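Local structure of gram-negative insecticidal protein (Chromobacterium piscinae, 6FBM) at residues P159-F164 against P301-Q306; P282-A287 against E295-F300. The protein is an insecticidal toxin of the MACPF and beta-tripod families and probably acts by forming pores in target membranes. All coordinates share one frame; numbering follows the deposited sequence.

Interaction 1: residues P159-F164 against P301-Q306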
ATOM      1  N   PRO A 159      41.121  24.694  20.174  1.00 44.24           N
ATOM      2  CA  PRO A 159      42.072  24.636  19.055  1.00 43.40           C
ATOM      3  C   PRO A 159      41.434  24.218  17.722  1.00 42.49           C
ATOM      4  O   PRO A 159      40.434  23.481  17.702  1.00 43.64           O
ATOM      5  CB  PRO A 159      43.113  23.601  19.516  1.00 44.77           C
ATOM      6  CG  PRO A 159      42.910  23.388  20.977  1.00 43.70           C
ATOM      7  CD  PRO A 159      41.466  23.717  21.234  1.00 44.63           C
ATOM      8  N   ALA A 160      42.021  24.699  16.626  1.00 40.00           N
ATOM      9  CA  ALA A 160      41.567  24.397  15.267  1.00 39.48           C
ATOM     10  C   ALA A 160      41.262  22.915  14.998  1.00 37.13           C
ATOM     11  O   ALA A 160      40.236  22.588  14.399  1.00 36.81           O
ATOM     12  CB  ALA A 160      42.585  24.894  14.276  1.00 38.17           C
ATOM     13  N   MET A 161      42.155  22.029  15.444  1.00 37.37           N
ATOM     14  CA  MET A 161      41.976  20.593  15.204  1.00 41.80           C
ATOM     15  C   MET A 161      40.675  20.033  15.790  1.00 43.37           C
ATOM     16  O   MET A 161      39.998  19.225  15.157  1.00 46.07           O
ATOM     17  CB  MET A 161      43.178  19.778  15.735  1.00 42.32           C
ATOM     18  CG  MET A 161      44.448  19.815  14.890  1.00 45.31           C
ATOM     19  SD  MET A 161      44.283  19.645  13.088  1.00 42.14           S
ATOM     20  CE  MET A 161      44.250  21.414  12.682  1.00 38.80           C
ATOM     21  N   GLU A 162      40.340  20.455  17.002  1.00 43.49           N
ATOM     22  CA  GLU A 162      39.115  19.994  17.640  1.00 44.96           C
ATOM     23  C   GLU A 162      37.917  20.564  16.933  1.00 38.45           C
ATOM     24  O   GLU A 162      36.964  19.838  16.648  1.00 36.45           O
ATOM     25  CB  GLU A 162      39.050  20.406  19.110  1.00 50.43           C
ATOM     26  CG  GLU A 162      39.266  19.265  20.092  1.00 53.89           C
ATOM     27  CD  GLU A 162      38.157  19.225  21.119  1.00 58.27           C
ATOM     28  OE1 GLU A 162      38.434  19.366  22.329  1.00 60.80           O
ATOM     29  OE2 GLU A 162      36.958  19.125  20.710  1.00 64.70           O
ATOM     30  N   LEU A 163      37.975  21.867  16.680  1.00 32.96           N
ATOM     31  CA  LEU A 163      36.915  22.552  15.976  1.00 30.13           C
ATOM     32  C   LEU A 163      36.639  21.817  14.680  1.00 29.38           C
ATOM     33  O   LEU A 163      35.492  21.481  14.403  1.00 27.03           O
ATOM     34  CB  LEU A 163      37.280  24.011  15.697  1.00 28.93           C
ATOM     35  CG  LEU A 163      36.159  24.887  15.141  1.00 27.19           C
ATOM     36  CD1 LEU A 163      35.087  25.116  16.184  1.00 27.18           C
ATOM     37  CD2 LEU A 163      36.729  26.214  14.707  1.00 27.66           C
ATOM     38  N   PHE A 164      37.700  21.534  13.926  1.00 29.62           N
ATOM     39  CA  PHE A 164      37.569  20.832  12.654  1.00 31.31           C
ATOM     40  C   PHE A 164      37.071  19.391  12.788  1.00 34.02           C
ATOM     41  O   PHE A 164      36.298  18.946  11.938  1.00 35.49           O
ATOM     42  CB  PHE A 164      38.876  20.870  11.841  1.00 28.85           C
ATOM     43  CG  PHE A 164      39.291  22.245  11.363  1.00 26.77           C
ATOM     44  CD1 PHE A 164      38.385  23.305  11.263  1.00 26.74           C
ATOM     45  CD2 PHE A 164      40.606  22.467  10.979  1.00 25.63           C
ATOM     46  CE1 PHE A 164      38.798  24.557  10.820  1.00 26.36           C
ATOM     47  CE2 PHE A 164      41.011  23.708  10.522  1.00 25.86           C
ATOM     48  CZ  PHE A 164      40.110  24.754  10.443  1.00 25.90           C
ATOM     49  N   PRO A 301      46.284  23.375   6.629  1.00 35.18           N
ATOM     50  CA  PRO A 301      47.315  22.466   6.122  1.00 34.24           C
ATOM     51  C   PRO A 301      47.623  21.278   7.000  1.00 34.29           C
ATOM     52  O   PRO A 301      47.780  20.160   6.475  1.00 32.23           O
ATOM     53  CB  PRO A 301      48.537  23.364   5.982  1.00 35.28           C
ATOM     54  CG  PRO A 301      47.968  24.712   5.677  1.00 34.85           C
ATOM     55  CD  PRO A 301      46.640  24.789   6.366  1.00 34.89           C
ATOM     56  N   GLU A 302      47.708  21.479   8.315  1.00 35.08           N
ATOM     57  CA  GLU A 302      48.004  20.333   9.203  1.00 36.24           C
ATOM     58  C   GLU A 302      46.806  19.404   9.338  1.00 34.44           C
ATOM     59  O   GLU A 302      46.993  18.187   9.366  1.00 32.75           O
ATOM     60  CB  GLU A 302      48.628  20.717  10.573  1.00 40.53           C
ATOM     61  CG  GLU A 302      47.743  21.490  11.549  1.00 46.12           C
ATOM     62  CD  GLU A 302      48.065  21.248  13.024  1.00 49.05           C
ATOM     63  OE1 GLU A 302      48.390  20.099  13.395  1.00 51.20           O
ATOM     64  OE2 GLU A 302      47.924  22.216  13.819  1.00 50.37           O
ATOM     65  N   PHE A 303      45.587  19.944   9.371  1.00 34.52           N
ATOM     66  CA  PHE A 303      44.395  19.093   9.314  1.00 34.30           C
ATOM     67  C   PHE A 303      44.438  18.155   8.098  1.00 33.77           C
ATOM     68  O   PHE A 303      44.101  16.980   8.209  1.00 36.34           O
ATOM     69  CB  PHE A 303      43.100  19.935   9.288  1.00 32.35           C
ATOM     70  CG  PHE A 303      41.850  19.113   9.189  1.00 30.11           C
ATOM     71  CD1 PHE A 303      41.277  18.542  10.317  1.00 29.80           C
ATOM     72  CD2 PHE A 303      41.253  18.891   7.959  1.00 30.02           C
ATOM     73  CE1 PHE A 303      40.126  17.765  10.217  1.00 30.58           C
ATOM     74  CE2 PHE A 303      40.104  18.106   7.841  1.00 30.78           C
ATOM     75  CZ  PHE A 303      39.522  17.566   8.982  1.00 31.07           C
ATOM     76  N   MET A 304      44.872  18.698   6.958  1.00 33.69           N
ATOM     77  CA  MET A 304      44.911  17.990   5.672  1.00 34.47           C
ATOM     78  C   MET A 304      46.157  17.156   5.408  1.00 36.52           C
ATOM     79  O   MET A 304      46.179  16.409   4.435  1.00 38.24           O
ATOM     80  CB  MET A 304      44.757  19.005   4.523  1.00 32.49           C
ATOM     81  CG  MET A 304      43.448  19.792   4.520  1.00 31.68           C
ATOM     82  SD  MET A 304      42.030  18.703   4.301  1.00 30.87           S
ATOM     83  CE  MET A 304      42.125  18.322   2.536  1.00 30.22           C
ATOM     84  N   LYS A 305      47.173  17.265   6.262  1.00 40.77           N
ATOM     85  CA  LYS A 305      48.486  16.630   6.040  1.00 42.52           C
ATOM     86  C   LYS A 305      48.358  15.148   5.704  1.00 44.24           C
ATOM     87  O   LYS A 305      48.790  14.734   4.630  1.00 46.23           O
ATOM     88  CB  LYS A 305      49.392  16.807   7.276  1.00 46.16           C
ATOM     89  CG  LYS A 305      50.864  16.543   7.033  1.00 48.52           C
ATOM     90  CD  LYS A 305      51.601  16.024   8.274  1.00 52.84           C
ATOM     91  CE  LYS A 305      52.943  15.400   7.872  1.00 55.14           C
ATOM     92  NZ  LYS A 305      54.011  15.456   8.909  1.00 54.07           N
ATOM     93  N   GLN A 306      47.738  14.360   6.591  1.00 40.05           N
ATOM     94  CA  GLN A 306      47.542  12.928   6.352  1.00 36.88           C
ATOM     95  C   GLN A 306      46.886  12.643   4.987  1.00 35.25           C
ATOM     96  O   GLN A 306      47.305  11.722   4.274  1.00 35.08           O
ATOM     97  CB  GLN A 306      46.710  12.306   7.497  1.00 41.83           C
ATOM     98  CG  GLN A 306      46.581  10.771   7.449  1.00 45.45           C
ATOM     99  CD  GLN A 306      45.592  10.163   8.443  1.00 51.23           C
ATOM    100  OE1 GLN A 306      45.325  10.714   9.516  1.00 57.75           O
ATOM    101  NE2 GLN A 306      45.054   8.993   8.091  1.00 51.35           N
TER

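Interaction 2: residues P282-A287 against E295-F300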
ATOM      1  N   PRO A 282      34.389  27.590   3.912  1.00 20.06           N
ATOM      2  CA  PRO A 282      35.113  27.320   5.145  1.00 19.23           C
ATOM      3  C   PRO A 282      34.377  27.829   6.353  1.00 18.96           C
ATOM      4  O   PRO A 282      33.750  28.888   6.285  1.00 19.77           O
ATOM      5  CB  PRO A 282      36.369  28.155   4.975  1.00 20.09           C
ATOM      6  CG  PRO A 282      35.947  29.314   4.115  1.00 20.55           C
ATOM      7  CD  PRO A 282      34.976  28.717   3.157  1.00 20.36           C
ATOM      8  N   ILE A 283      34.458  27.093   7.457  1.00 19.41           N
ATOM      9  CA  ILE A 283      33.878  27.566   8.723  1.00 19.17           C
ATOM     10  C   ILE A 283      34.630  28.758   9.276  1.00 18.70           C
ATOM     11  O   ILE A 283      34.034  29.566   9.991  1.00 18.29           O
ATOM     12  CB  ILE A 283      33.751  26.496   9.821  1.00 18.84           C
ATOM     13  CG1 ILE A 283      35.119  25.922  10.242  1.00 18.91           C
ATOM     14  CG2 ILE A 283      32.824  25.387   9.354  1.00 19.60           C
ATOM     15  CD1 ILE A 283      35.068  25.167  11.555  1.00 18.06           C
ATOM     16  N   TRP A 284      35.915  28.880   8.954  1.00 18.62           N
ATOM     17  CA  TRP A 284      36.693  30.015   9.492  1.00 19.46           C
ATOM     18  C   TRP A 284      36.108  31.391   9.126  1.00 19.69           C
ATOM     19  O   TRP A 284      36.016  32.252   9.983  1.00 19.13           O
ATOM     20  CB  TRP A 284      38.186  29.928   9.173  1.00 18.80           C
ATOM     21  CG  TRP A 284      38.578  29.715   7.757  1.00 18.47           C
ATOM     22  CD1 TRP A 284      38.567  30.642   6.744  1.00 18.07           C
ATOM     23  CD2 TRP A 284      39.113  28.507   7.204  1.00 18.07           C
ATOM     24  NE1 TRP A 284      39.060  30.071   5.588  1.00 18.68           N
ATOM     25  CE2 TRP A 284      39.400  28.763   5.844  1.00 18.57           C
ATOM     26  CE3 TRP A 284      39.358  27.231   7.725  1.00 18.72           C
ATOM     27  CZ2 TRP A 284      39.890  27.778   4.990  1.00 19.35           C
ATOM     28  CZ3 TRP A 284      39.853  26.248   6.886  1.00 19.52           C
ATOM     29  CH2 TRP A 284      40.123  26.520   5.539  1.00 19.83           C
ATOM     30  N   ALA A 285      35.622  31.551   7.893  1.00 20.18           N
ATOM     31  CA  ALA A 285      34.924  32.782   7.475  1.00 19.13           C
ATOM     32  C   ALA A 285      33.738  33.181   8.379  1.00 19.46           C
ATOM     33  O   ALA A 285      33.316  34.336   8.365  1.00 19.23           O
ATOM     34  CB  ALA A 285      34.463  32.665   6.022  1.00 18.64           C
ATOM     35  N   LEU A 286      33.208  32.233   9.155  1.00 19.82           N
ATOM     36  CA  LEU A 286      32.111  32.492  10.091  1.00 19.97           C
ATOM     37  C   LEU A 286      32.528  33.055  11.445  1.00 22.61           C
ATOM     38  O   LEU A 286      31.676  33.491  12.235  1.00 23.58           O
ATOM     39  CB  LEU A 286      31.333  31.196  10.328  1.00 18.27           C
ATOM     40  CG  LEU A 286      30.731  30.545   9.084  1.00 16.76           C
ATOM     41  CD1 LEU A 286      30.272  29.127   9.422  1.00 16.56           C
ATOM     42  CD2 LEU A 286      29.589  31.404   8.570  1.00 15.84           C
ATOM     43  N   ALA A 287      33.823  33.001  11.754  1.00 25.05           N
ATOM     44  CA  ALA A 287      34.310  33.476  13.046  1.00 28.52           C
ATOM     45  C   ALA A 287      34.174  35.001  13.129  1.00 29.93           C
ATOM     46  O   ALA A 287      34.339  35.692  12.115  1.00 30.71           O
ATOM     47  CB  ALA A 287      35.754  33.053  13.241  1.00 28.61           C
ATOM     48  N   GLU A 295      43.679  32.192  12.321  1.00 35.16           N
ATOM     49  CA  GLU A 295      44.343  31.070  12.996  1.00 36.05           C
ATOM     50  C   GLU A 295      43.717  29.744  12.608  1.00 37.19           C
ATOM     51  O   GLU A 295      44.433  28.747  12.452  1.00 37.71           O
ATOM     52  CB  GLU A 295      44.479  31.222  14.518  1.00 34.90           C
ATOM     53  CG  GLU A 295      43.205  31.269  15.317  1.00 35.64           C
ATOM     54  CD  GLU A 295      43.343  30.776  16.753  1.00 34.35           C
ATOM     55  OE1 GLU A 295      42.604  31.232  17.641  1.00 33.99           O
ATOM     56  OE2 GLU A 295      44.145  29.876  17.023  1.00 34.95           O
ATOM     57  N   LEU A 296      42.398  29.743  12.417  1.00 37.09           N
ATOM     58  CA  LEU A 296      41.703  28.544  11.934  1.00 36.11           C
ATOM     59  C   LEU A 296      42.145  28.195  10.521  1.00 36.63           C
ATOM     60  O   LEU A 296      42.487  27.050  10.244  1.00 41.31           O
ATOM     61  CB  LEU A 296      40.186  28.696  12.029  1.00 36.13           C
ATOM     62  CG  LEU A 296      39.613  28.786  13.447  1.00 34.28           C
ATOM     63  CD1 LEU A 296      38.108  29.018  13.388  1.00 33.88           C
ATOM     64  CD2 LEU A 296      39.935  27.551  14.277  1.00 33.34           C
ATOM     65  N   GLU A 297      42.204  29.190   9.643  1.00 36.97           N
ATOM     66  CA  GLU A 297      42.676  28.956   8.274  1.00 35.92           C
ATOM     67  C   GLU A 297      44.122  28.461   8.186  1.00 35.35           C
ATOM     68  O   GLU A 297      44.432  27.622   7.332  1.00 34.33           O
ATOM     69  CB  GLU A 297      42.485  30.202   7.406  1.00 37.97           C
ATOM     70  CG  GLU A 297      42.963  30.002   5.972  1.00 39.45           C
ATOM     71  CD  GLU A 297      42.281  30.926   4.975  1.00 42.70           C
ATOM     72  OE1 GLU A 297      41.817  32.028   5.373  1.00 40.21           O
ATOM     73  OE2 GLU A 297      42.202  30.530   3.789  1.00 44.73           O
ATOM     74  N   ASP A 298      44.994  28.974   9.056  1.00 35.89           N
ATOM     75  CA  ASP A 298      46.407  28.542   9.104  1.00 34.87           C
ATOM     76  C   ASP A 298      46.555  27.088   9.511  1.00 34.27           C
ATOM     77  O   ASP A 298      47.524  26.423   9.124  1.00 36.26           O
ATOM     78  CB  ASP A 298      47.218  29.379  10.099  1.00 36.60           C
ATOM     79  CG  ASP A 298      47.475  30.791   9.617  1.00 36.98           C
ATOM     80  OD1 ASP A 298      47.384  31.031   8.407  1.00 39.76           O
ATOM     81  OD2 ASP A 298      47.794  31.665  10.445  1.00 37.05           O
ATOM     82  N   ALA A 299      45.603  26.598  10.299  1.00 30.69           N
ATOM     83  CA  ALA A 299      45.646  25.232  10.763  1.00 30.39           C
ATOM     84  C   ALA A 299      45.156  24.214   9.715  1.00 32.41           C
ATOM     85  O   ALA A 299      45.305  22.987   9.907  1.00 31.58           O
ATOM     86  CB  ALA A 299      44.848  25.113  12.039  1.00 29.80           C
ATOM     87  N   PHE A 300      44.588  24.694   8.602  1.00 32.71           N
ATOM     88  CA  PHE A 300      44.033  23.769   7.614  1.00 33.31           C
ATOM     89  C   PHE A 300      45.088  22.848   6.985  1.00 34.13           C
ATOM     90  O   PHE A 300      44.835  21.662   6.852  1.00 32.50           O
ATOM     91  CB  PHE A 300      43.214  24.502   6.562  1.00 33.64           C
ATOM     92  CG  PHE A 300      42.412  23.598   5.671  1.00 33.48           C
ATOM     93  CD1 PHE A 300      41.469  22.729   6.205  1.00 33.17           C
ATOM     94  CD2 PHE A 300      42.577  23.639   4.288  1.00 32.28           C
ATOM     95  CE1 PHE A 300      40.720  21.906   5.378  1.00 33.24           C
ATOM     96  CE2 PHE A 300      41.825  22.832   3.467  1.00 32.18           C
ATOM     97  CZ  PHE A 300      40.901  21.952   4.005  1.00 33.08           C
TER

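Interaction 1: residues P159-F164 against P301-Q306
Phe164 turns the edge of its ring toward the face of the Phe303 ring, a T-shaped pair with centroids 5.6 Å apart and planes at 78°. The edge atom nearest the partner is CD2 of Phe164, 3.9 Å from CB of Phe303, so the contact extends to the root of the second side chain. The stem of Phe164 takes part too: its CB lies 3.7 Å from CD1 of Phe303 and comes to that ring on a slant. Phe303 reaches across because its CG stands anti to the backbone N (chi1 178°), which carries the ring away from its own helix and toward 159-164. Phenylalanine suits both places, since one flat ring offers a polarisable face and the other a rim of C-H groups.

Met161, one turn earlier, meets the same partner from another direction. Its SD lies at the edge of the Phe303 ring, near the ring plane, and 3.8 Å from CA of Phe303. Bends at chi2 and chi3 fold the thioether chain so that CE passes on to Glu302, resting 3.7 Å from its CG. An unbranched, flexible methionine can follow such an uneven surface. Glu302 offers its aliphatic stem to the methyl group, while its exposed position suits a charged end. No hydrogen bond joins the two segments; the contact is dispersive and only partly buried.

The contact thus sets the first turn of helix 160-167, within the MACPF region, against the short helix 300-304, an element distant in sequence. On helix 160-167, Leu163 turns instead to helices 147-154 and 290-298, while beyond the contact Met304 touches Asn26 and Pro301 touches Tyr98, both in loops.

Interaction 2: residues P282-A287 against E295-F300
Leu296 is the first residue of 295-300 to touch the opposing segment, and it does so with its stem: its CB lies 3.7 Å from CB of Trp284, where the two backbones also come nearest. Its branched end serves other neighbours, packing on Leu153 and Leu163, and a leucine fits a buried helix position that must fill space on more than one side.

Glu297 follows and lies along the indole. Its CB sits over the face of the five-membered ring, 3.7 Å from the centroid and only 7° off the normal, a CH-pi contact. Because the first torsion swings CG to the side away from its own amide nitrogen and the chain stays extended beyond, the side chain runs on across the indole until the carboxylate, tilted 27° to the ring plane, comes near NE1. OE1 is 3.4 Å from NE1 of Trp284, yet it stands above the ring plane while the N-H points outward within it, and no hydrogen bond forms. On the other indole face lies CB of Pro282, nearer the margin, so the ring is held between an aliphatic stem and a proline.

Phe300 ends the walk. It presents its ring face to the far edge of the indole, CH2 of Trp284 standing 3.7 Å from CG of Phe300. This is an offset edge-to-face pair, with the six-membered ring and the phenyl ring inclined at 61°. Tyr170 meets both rings, extending the aromatic cluster onto strand 170-177.

Trp284 suits this place because a single large side chain can touch Leu296, Glu297 and Phe300 at once. The contact rests on shape and dispersion; the carboxylate, lying over the NE1 side of the indole face, probably gains little for its charge from the ring.

Interaction 2 is the more buried of the two, joining the loop after strand 280-282 to a helical segment close by in sequence; interaction 1, partly exposed, brings together segments 137 residues apart. Both pair aromatic rings edge-to-face and neither has a hydrogen bond across its segments. Near the surface, interaction 1 supplements its rings with a flexible thioether and a glutamate stem, whereas in interaction 2 one indole spans the end of helix 290-298 and the start of helix 300-304. Their second segments follow one another in the chain, and the contacts merge: Ala160 packs on Ala299 and the Phe164 ring on the Leu296 carbonyl, so helix 160-167 borders both.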